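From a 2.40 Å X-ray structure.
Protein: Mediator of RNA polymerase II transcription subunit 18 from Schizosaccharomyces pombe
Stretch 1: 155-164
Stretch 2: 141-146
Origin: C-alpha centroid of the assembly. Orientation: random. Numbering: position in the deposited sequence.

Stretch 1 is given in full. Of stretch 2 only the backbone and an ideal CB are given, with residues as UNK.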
ATOM      1  N   PRO A 155      12.647   2.971 -16.878  1.00 55.99           N
ATOM      2  CA  PRO A 155      12.252   1.872 -15.990  1.00 54.95           C
ATOM      3  C   PRO A 155      12.073   2.242 -14.517  1.00 54.75           C
ATOM      4  O   PRO A 155      12.507   3.305 -14.071  1.00 55.12           O
ATOM      5  CB  PRO A 155      13.392   0.886 -16.169  1.00 53.51           C
ATOM      6  CG  PRO A 155      14.585   1.829 -16.227  1.00 53.84           C
ATOM      7  CD  PRO A 155      14.094   2.929 -17.158  1.00 52.19           C
ATOM      8  N   PHE A 156      11.418   1.348 -13.776  1.00 53.43           N
ATOM      9  CA  PHE A 156      11.230   1.505 -12.335  1.00 51.92           C
ATOM     10  C   PHE A 156      12.039   0.343 -11.791  1.00 53.56           C
ATOM     11  O   PHE A 156      11.967  -0.763 -12.337  1.00 55.72           O
ATOM     12  CB  PHE A 156       9.767   1.331 -11.923  1.00 49.54           C
ATOM     13  CG  PHE A 156       8.829   2.281 -12.599  1.00 47.33           C
ATOM     14  CD1 PHE A 156       9.230   3.579 -12.899  1.00 44.88           C
ATOM     15  CD2 PHE A 156       7.545   1.879 -12.937  1.00 44.72           C
ATOM     16  CE1 PHE A 156       8.363   4.464 -13.532  1.00 45.44           C
ATOM     17  CE2 PHE A 156       6.672   2.752 -13.567  1.00 45.63           C
ATOM     18  CZ  PHE A 156       7.079   4.047 -13.867  1.00 44.77           C
ATOM     19  N   HIS A 157      12.807   0.567 -10.731  1.00 52.65           N
ATOM     20  CA  HIS A 157      13.629  -0.509 -10.198  1.00 53.75           C
ATOM     21  C   HIS A 157      13.160  -1.079  -8.877  1.00 53.71           C
ATOM     22  O   HIS A 157      12.688  -0.353  -8.005  1.00 52.69           O
ATOM     23  CB  HIS A 157      15.076  -0.037 -10.013  1.00 55.22           C
ATOM     24  CG  HIS A 157      15.677   0.570 -11.238  1.00 56.87           C
ATOM     25  ND1 HIS A 157      15.935   1.919 -11.347  1.00 57.01           N
ATOM     26  CD2 HIS A 157      16.042   0.018 -12.420  1.00 57.77           C
ATOM     27  CE1 HIS A 157      16.431   2.173 -12.546  1.00 58.66           C
ATOM     28  NE2 HIS A 157      16.505   1.037 -13.215  1.00 58.57           N
ATOM     29  N   PRO A 158      13.283  -2.403  -8.711  1.00 55.01           N
ATOM     30  CA  PRO A 158      12.859  -2.991  -7.438  1.00 56.41           C
ATOM     31  C   PRO A 158      13.921  -2.572  -6.419  1.00 57.51           C
ATOM     32  O   PRO A 158      15.022  -2.175  -6.801  1.00 56.34           O
ATOM     33  CB  PRO A 158      12.877  -4.493  -7.726  1.00 53.97           C
ATOM     34  CG  PRO A 158      13.993  -4.624  -8.735  1.00 54.23           C
ATOM     35  CD  PRO A 158      13.733  -3.444  -9.656  1.00 54.16           C
ATOM     36  N   MET A 159      13.600  -2.639  -5.136  1.00 59.81           N
ATOM     37  CA  MET A 159      14.569  -2.256  -4.122  1.00 62.72           C
ATOM     38  C   MET A 159      15.598  -3.367  -3.934  1.00 64.33           C
ATOM     39  O   MET A 159      16.667  -3.152  -3.367  1.00 64.81           O
ATOM     40  CB  MET A 159      13.852  -1.968  -2.809  1.00 62.94           C
ATOM     41  CG  MET A 159      12.743  -0.951  -2.959  1.00 65.63           C
ATOM     42  SD  MET A 159      11.999  -0.560  -1.389  1.00 69.07           S
ATOM     43  CE  MET A 159      13.322   0.442  -0.701  1.00 67.72           C
ATOM     44  N   ASN A 160      15.260  -4.555  -4.425  1.00 66.94           N
ATOM     45  CA  ASN A 160      16.124  -5.724  -4.333  1.00 69.06           C
ATOM     46  C   ASN A 160      15.794  -6.637  -5.505  1.00 70.64           C
ATOM     47  O   ASN A 160      14.651  -6.682  -5.953  1.00 72.34           O
ATOM     48  CB  ASN A 160      15.876  -6.450  -3.014  1.00 70.71           C
ATOM     49  CG  ASN A 160      16.864  -7.574  -2.775  1.00 72.89           C
ATOM     50  OD1 ASN A 160      16.907  -8.554  -3.523  1.00 73.52           O
ATOM     51  ND2 ASN A 160      17.672  -7.436  -1.727  1.00 73.34           N
ATOM     52  N   GLU A 161      16.785  -7.373  -5.995  1.00 72.45           N
ATOM     53  CA  GLU A 161      16.581  -8.263  -7.137  1.00 74.67           C
ATOM     54  C   GLU A 161      15.802  -9.542  -6.830  1.00 73.47           C
ATOM     55  O   GLU A 161      15.285 -10.194  -7.740  1.00 72.98           O
ATOM     56  CB  GLU A 161      17.931  -8.609  -7.761  1.00 78.42           C
ATOM     57  CG  GLU A 161      18.661  -7.394  -8.317  1.00 84.53           C
ATOM     58  CD  GLU A 161      20.074  -7.712  -8.768  1.00 88.10           C
ATOM     59  OE1 GLU A 161      20.774  -6.786  -9.240  1.00 89.86           O
ATOM     60  OE2 GLU A 161      20.483  -8.888  -8.646  1.00 90.96           O
ATOM     61  N   GLU A 162      15.726  -9.901  -5.554  1.00 71.71           N
ATOM     62  CA  GLU A 162      15.001 -11.096  -5.132  1.00 72.11           C
ATOM     63  C   GLU A 162      13.826 -10.652  -4.270  1.00 68.83           C
ATOM     64  O   GLU A 162      13.496 -11.265  -3.255  1.00 68.40           O
ATOM     65  CB  GLU A 162      15.925 -12.021  -4.333  1.00 76.52           C
ATOM     66  CG  GLU A 162      17.072 -12.590  -5.157  1.00 83.59           C
ATOM     67  CD  GLU A 162      16.580 -13.322  -6.399  1.00 88.42           C
ATOM     68  OE1 GLU A 162      15.956 -14.400  -6.251  1.00 90.84           O
ATOM     69  OE2 GLU A 162      16.807 -12.812  -7.522  1.00 90.15           O
ATOM     70  N   GLN A 163      13.197  -9.573  -4.708  1.00 64.03           N
ATOM     71  CA  GLN A 163      12.073  -8.973  -4.011  1.00 59.08           C
ATOM     72  C   GLN A 163      10.777  -9.765  -4.117  1.00 52.87           C
ATOM     73  O   GLN A 163      10.314 -10.066  -5.215  1.00 51.44           O
ATOM     74  CB  GLN A 163      11.848  -7.578  -4.576  1.00 60.07           C
ATOM     75  CG  GLN A 163      10.976  -6.698  -3.735  1.00 61.56           C
ATOM     76  CD  GLN A 163      10.953  -5.289  -4.268  1.00 60.44           C
ATOM     77  OE1 GLN A 163      11.999  -4.674  -4.440  1.00 59.60           O
ATOM     78  NE2 GLN A 163       9.763  -4.770  -4.539  1.00 61.75           N
ATOM     79  N   PRO A 164      10.177 -10.120  -2.974  1.00 47.69           N
ATOM     80  CA  PRO A 164       8.922 -10.873  -3.018  1.00 46.95           C
ATOM     81  C   PRO A 164       7.763  -9.910  -3.296  1.00 45.55           C
ATOM     82  O   PRO A 164       7.915  -8.688  -3.167  1.00 43.16           O
ATOM     83  CB  PRO A 164       8.828 -11.459  -1.616  1.00 45.55           C
ATOM     84  CG  PRO A 164       9.416 -10.355  -0.783  1.00 47.07           C
ATOM     85  CD  PRO A 164      10.642  -9.966  -1.585  1.00 46.49           C
ATOM     86  N   UNK A 141       1.280  -6.797  -4.752  1.00 40.26           N
ATOM     87  CA  UNK A 141       2.117  -5.774  -5.365  1.00 41.35           C
ATOM     88  C   UNK A 141       3.593  -5.818  -5.034  1.00 41.35           C
ATOM     89  O   UNK A 141       4.046  -6.564  -4.170  1.00 43.20           O
ATOM     90  CB  UNK A 141       1.581  -4.398  -4.967  1.00 41.35           C
ATOM     91  N   UNK A 142       4.329  -4.958  -5.724  1.00 42.35           N
ATOM     92  CA  UNK A 142       5.759  -4.834  -5.545  1.00 44.24           C
ATOM     93  C   UNK A 142       6.028  -3.344  -5.401  1.00 43.93           C
ATOM     94  O   UNK A 142       5.384  -2.533  -6.072  1.00 43.51           O
ATOM     95  CB  UNK A 142       6.543  -5.455  -6.703  1.00 44.24           C
ATOM     96  N   UNK A 143       6.938  -2.957  -4.513  1.00 43.23           N
ATOM     97  CA  UNK A 143       7.212  -1.537  -4.392  1.00 45.55           C
ATOM     98  C   UNK A 143       8.510  -1.233  -5.137  1.00 45.63           C
ATOM     99  O   UNK A 143       9.556  -1.852  -4.906  1.00 44.47           O
ATOM    100  CB  UNK A 143       7.302  -1.114  -2.924  1.00 45.55           C
ATOM    101  N   UNK A 144       8.400  -0.304  -6.081  1.00 46.09           N
ATOM    102  CA  UNK A 144       9.506   0.087  -6.939  1.00 45.60           C
ATOM    103  C   UNK A 144      10.081   1.465  -6.653  1.00 45.94           C
ATOM    104  O   UNK A 144       9.532   2.230  -5.863  1.00 47.25           O
ATOM    105  CB  UNK A 144       9.050   0.034  -8.399  1.00 45.60           C
ATOM    106  N   UNK A 145      11.189   1.774  -7.319  1.00 46.58           N
ATOM    107  CA  UNK A 145      11.884   3.046  -7.164  1.00 46.01           C
ATOM    108  C   UNK A 145      12.046   3.702  -8.529  1.00 47.01           C
ATOM    109  O   UNK A 145      12.535   3.076  -9.465  1.00 46.91           O
ATOM    110  CB  UNK A 145      13.244   2.849  -6.492  1.00 46.01           C
ATOM    111  N   UNK A 146      11.636   4.976  -8.660  1.00 48.33           N
ATOM    112  CA  UNK A 146      11.755   5.699  -9.935  1.00 49.02           C
ATOM    113  C   UNK A 146      13.224   5.764 -10.364  1.00 50.61           C
ATOM    114  O   UNK A 146      14.123   5.809  -9.519  1.00 49.48           O
ATOM    115  CB  UNK A 146      11.172   7.109  -9.815  1.00 49.02           C
TER

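Position 141 is the one stretch 1 specifies least. Its CA-to-CB bond points away and no atom of stretch 1 lies within 5.5 Å of the ideal CB, so the contact accepts almost anything. The deposited residue is Tyr 141, whose nearest atom, CD2, stays 7.1 Å from Gln 163 NE2.

At position 142 the backbone is extended and CB points sideways, 3.9 Å from Gln 163 NE2, with Pro 164 O at 5.0 Å from the ideal CB. A flexible chain could bend back along the loop, and an amide, lysine or arginine would bring a donor toward Pro 164 O and Gln 163 O. Gln 142 does so with chi1 and chi2 both t: its CG sits 3.0 Å from Gln 163 NE2, tighter than normal packing, and its own NE2 comes to 3.3 Å from Gln 163 O.

Position 143 is read first through its backbone. Its O accepts a hydrogen bond from Gln 163 NE2 (2.9 Å), while the OE1 of that same amide accepts from Met 159 N (2.7 Å), so one side chain ties the loop to the strand. Water 1 accepts from the position's N (3.0 Å) and from Gln 163 NE2 (2.6 Å) and donates to Pro 164 O (3.1 Å). CB points sideways, 5.0 Å from Met 159 SD; a small or beta-branched residue, such as serine, threonine or valine, would suit. Thr 143 places OG1 3.6 Å from Met 159 SD, yet this hydroxyl has no polar partner in the model.

At position 144 CB again points sideways, 3.8 Å from Phe 156 CB, with Pro 158 close by. His 157 O lies 3.7 Å from the ideal CB but already accepts from the N of 145; otherwise the surface is mostly carbon, favoring leucine, isoleucine or methionine. Leu 144 packs its CB against Phe 156 CB at 3.8 Å and sends CD1 to within 4.1 Å of Pro 158 CB, bridging the two.

Position 145 forms the hydrogen-bonded antiparallel pair with His 157: its N donates to His 157 O (2.7 Å), and its O accepts from His 157 N (2.8 Å). The first bond requires an amide hydrogen, which excludes proline. CB shares a sheet face with His 157 and lies 5.2 Å from Met 159 CG, so valine, isoleucine or leucine would fit. Ile 145 sets CG1 3.8 Å from Met 159 CG.

At position 146 CB takes the Phe 156 face, 5.1 Å from Phe 156 CD1. No bond to stretch 1 uses its N, and its phi of -60° admits proline among many others. Pro 146 is deposited; its CA lies 4.4 Å from Phe 156 CD1, and water 2 links its O (3.2 Å) to His 157 ND1 (3.2 Å).

Stretch 2 (141-146) YQTLIP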
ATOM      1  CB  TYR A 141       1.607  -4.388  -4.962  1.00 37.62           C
ATOM      2  CG  TYR A 141       1.825  -4.068  -3.494  1.00 38.83           C
ATOM      3  CD1 TYR A 141       0.938  -4.524  -2.513  1.00 40.74           C
ATOM      4  CD2 TYR A 141       2.923  -3.310  -3.079  1.00 41.44           C
ATOM      5  CE1 TYR A 141       1.137  -4.233  -1.163  1.00 40.31           C
ATOM      6  CE2 TYR A 141       3.133  -3.015  -1.727  1.00 40.89           C
ATOM      7  CZ  TYR A 141       2.237  -3.479  -0.775  1.00 43.17           C
ATOM      8  OH  TYR A 141       2.435  -3.181   0.566  1.00 42.56           O
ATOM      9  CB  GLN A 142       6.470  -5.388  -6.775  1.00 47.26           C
ATOM     10  CG  GLN A 142       7.847  -5.937  -6.484  1.00 56.73           C
ATOM     11  CD  GLN A 142       8.296  -6.902  -7.547  1.00 60.45           C
ATOM     12  OE1 GLN A 142       8.486  -6.525  -8.713  1.00 62.98           O
ATOM     13  NE2 GLN A 142       8.452  -8.169  -7.162  1.00 60.93           N
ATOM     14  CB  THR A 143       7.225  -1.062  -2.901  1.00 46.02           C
ATOM     15  OG1 THR A 143       8.557  -0.810  -2.469  1.00 51.32           O
ATOM     16  CG2 THR A 143       6.577  -2.084  -2.015  1.00 39.08           C
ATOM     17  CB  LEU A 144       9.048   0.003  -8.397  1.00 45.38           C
ATOM     18  CG  LEU A 144       9.044  -1.361  -9.114  1.00 48.40           C
ATOM     19  CD1 LEU A 144       9.257  -2.517  -8.145  1.00 46.74           C
ATOM     20  CD2 LEU A 144       7.734  -1.513  -9.877  1.00 46.56           C
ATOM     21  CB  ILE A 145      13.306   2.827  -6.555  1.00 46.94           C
ATOM     22  CG1 ILE A 145      13.197   2.097  -5.215  1.00 44.83           C
ATOM     23  CG2 ILE A 145      14.016   4.159  -6.362  1.00 45.60           C
ATOM     24  CD1 ILE A 145      12.363   2.838  -4.197  1.00 47.69           C
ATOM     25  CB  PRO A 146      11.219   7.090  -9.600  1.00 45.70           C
ATOM     26  CG  PRO A 146      10.323   6.859  -8.434  1.00 48.03           C
ATOM     27  CD  PRO A 146      11.060   5.841  -7.619  1.00 48.13           C
TER
HETATM   28  O   HOH W   1       7.642  -5.574  -3.202  1.00 51.25           O
HETATM   29  O   HOH W   2      16.851   4.212  -9.264  1.00 78.73           O
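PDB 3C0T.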